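Local coordinates for protein cellulose hydrolase (Bacillus licheniformis, PDB 4YZT) that acts as a family 5 endo-beta-1,4-glucanase, probably hydrolysing internal beta-1,4 links of cellulose, and binds cellotetraose at its TIM-barrel domain, at residues Q191-G197 with R217-T221. Sequence-based numbering, arbitrary orientation.
Sequences QRLVIVG and RIVLT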
loop_
_atom_site.group_PDB
_atom_site.type_symbol
_atom_site.label_atom_id
_atom_site.label_comp_id
_atom_site.label_asym_id
_atom_site.label_seq_id
_atom_site.Cartn_x
_atom_site.Cartn_y
_atom_site.Cartn_z
ATOM N N GLN A 191 17.041 16.917 21.478
ATOM C CA GLN A 191 15.781 16.326 21.906
ATOM C C GLN A 191 14.909 15.829 20.760
ATOM O O GLN A 191 13.812 15.304 20.993
ATOM C CB GLN A 191 14.988 17.337 22.740
ATOM C CG GLN A 191 15.700 17.770 24.016
ATOM C CD GLN A 191 15.883 16.618 24.985
ATOM O OE1 GLN A 191 14.974 15.804 25.185
ATOM N NE2 GLN A 191 17.062 16.535 25.590
ATOM N N ARG A 192 15.378 15.977 19.525
ATOM C CA ARG A 192 14.564 15.581 18.380
ATOM C C ARG A 192 14.242 14.088 18.429
ATOM O O ARG A 192 15.080 13.278 18.837
ATOM C CB ARG A 192 15.265 15.932 17.066
ATOM C CG ARG A 192 14.380 15.730 15.840
ATOM C CD ARG A 192 15.038 16.239 14.566
ATOM N NE ARG A 192 15.512 17.600 14.729
ATOM C CZ ARG A 192 14.734 18.680 14.697
ATOM N NH1 ARG A 192 13.427 18.564 14.516
ATOM N NH2 ARG A 192 15.268 19.877 14.863
ATOM N N LEU A 193 13.014 13.731 18.073
ATOM C CA LEU A 193 12.651 12.316 17.997
ATOM C C LEU A 193 13.429 11.640 16.864
ATOM O O LEU A 193 13.464 12.134 15.743
ATOM C CB LEU A 193 11.142 12.149 17.804
ATOM C CG LEU A 193 10.305 12.588 19.015
ATOM C CD1 LEU A 193 8.824 12.481 18.702
ATOM C CD2 LEU A 193 10.663 11.757 20.254
ATOM N N VAL A 194 14.080 10.522 17.180
ATOM C CA VAL A 194 14.857 9.778 16.206
ATOM C C VAL A 194 14.295 8.361 16.096
ATOM O O VAL A 194 14.103 7.676 17.110
ATOM C CB VAL A 194 16.364 9.735 16.593
ATOM C CG1 VAL A 194 17.149 8.865 15.616
ATOM C CG2 VAL A 194 16.930 11.148 16.631
ATOM N N ILE A 195 14.028 7.928 14.866
ATOM C CA ILE A 195 13.343 6.662 14.626
ATOM C C ILE A 195 14.317 5.552 14.249
ATOM O O ILE A 195 15.044 5.674 13.268
ATOM C CB ILE A 195 12.297 6.814 13.502
ATOM C CG1 ILE A 195 11.319 7.957 13.831
ATOM C CG2 ILE A 195 11.525 5.505 13.296
ATOM C CD1 ILE A 195 10.609 8.518 12.588
ATOM N N VAL A 196 14.297 4.465 15.016
ATOM C CA VAL A 196 15.194 3.331 14.801
ATOM C C VAL A 196 14.423 2.022 14.733
ATOM O O VAL A 196 13.320 1.901 15.279
ATOM C CB VAL A 196 16.264 3.218 15.927
ATOM C CG1 VAL A 196 17.297 4.322 15.795
ATOM C CG2 VAL A 196 15.603 3.256 17.314
ATOM N N GLY A 197 15.005 1.026 14.069
ATOM C CA GLY A 197 14.394 -0.290 14.056
ATOM C C GLY A 197 15.440 -1.369 13.926
ATOM O O GLY A 197 16.628 -1.089 14.056
ATOM N N ARG A 217 14.562 9.832 23.867
ATOM C CA ARG A 217 13.788 10.466 22.797
ATOM C C ARG A 217 13.899 9.671 21.485
ATOM O O ARG A 217 14.253 10.214 20.426
ATOM C CB ARG A 217 14.232 11.923 22.587
ATOM C CG ARG A 217 14.110 12.805 23.843
ATOM C CD ARG A 217 12.691 13.324 24.035
ATOM N NE ARG A 217 12.298 14.263 22.988
ATOM C CZ ARG A 217 11.050 14.674 22.778
ATOM N NH1 ARG A 217 10.788 15.532 21.803
ATOM N NH2 ARG A 217 10.059 14.228 23.540
ATOM N N ILE A 218 13.602 8.377 21.554
ATOM C CA ILE A 218 13.591 7.559 20.341
ATOM C C ILE A 218 12.203 7.008 20.089
ATOM O O ILE A 218 11.389 6.921 20.997
ATOM C CB ILE A 218 14.585 6.373 20.397
ATOM C CG1 ILE A 218 14.350 5.504 21.634
ATOM C CG2 ILE A 218 16.034 6.863 20.354
ATOM C CD1 ILE A 218 15.186 4.221 21.627
ATOM N N VAL A 219 11.955 6.660 18.832
ATOM C CA VAL A 219 10.713 6.030 18.383
ATOM C C VAL A 219 11.109 4.738 17.664
ATOM O O VAL A 219 12.116 4.710 16.931
ATOM C CB VAL A 219 9.909 6.960 17.455
ATOM C CG1 VAL A 219 8.656 6.256 16.893
ATOM C CG2 VAL A 219 9.511 8.221 18.205
ATOM N N LEU A 220 10.361 3.660 17.890
ATOM C CA LEU A 220 10.679 2.392 17.230
ATOM C C LEU A 220 9.834 2.250 15.971
ATOM O O LEU A 220 8.740 2.809 15.892
ATOM C CB LEU A 220 10.443 1.208 18.170
ATOM C CG LEU A 220 11.097 1.326 19.554
ATOM C CD1 LEU A 220 10.904 0.045 20.358
ATOM C CD2 LEU A 220 12.574 1.711 19.449
ATOM N N THR A 221 10.333 1.505 14.987
ATOM C CA THR A 221 9.586 1.342 13.752
ATOM C C THR A 221 9.682 -0.068 13.189
ATOM O O THR A 221 10.637 -0.801 13.453
ATOM C CB THR A 221 10.062 2.354 12.675
ATOM O OG1 THR A 221 9.086 2.454 11.620
ATOM C CG2 THR A 221 11.436 1.966 12.117
HETATM O O HOH W 1 11.706 16.996 20.121
#
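Arg217 reaches across to the backbone of Gln191 just before strands 194-196 and 218-224 pair as parallel neighbours in the TIM barrel, joined by a beta-alpha-beta crossover through helix 203-208. From CB, 3.8 Å from Gln191 O, the arginine bends at chi2 (-82°) and chi3 (-67°), and the two bends bring NE round to the Gln191 carbonyl. CG and CD pass the side-chain amide of Gln191, CG lying 3.4 Å from OE1. NE then donates to Gln191 O at 2.7 Å, in the carbonyl plane and on a lone pair, while NH1 adds a weak bond to the same oxygen. Leu193 CD2 sits over the centre of one guanidinium face, 3.9 Å from CZ, and NH2 meets the same methyl: a flat cation accepts it there while its N-H edge serves oxygen. Farther along, Val219 bonds through its N to Val194 O and through its O to Val196 N, flanking its partner Ile195, the pattern of a parallel pair. Branched residues suit these strands: Ile195 CG1 packs on Val219 CB, and Ile195 CG2 lies 3.5 Å from Thr221 CB, while Thr221 OG1 bonds Ile268 O on the next strand. The chemistry thus changes from a charged group gripping one carbonyl to backbone bonds among buried aliphatic side chains.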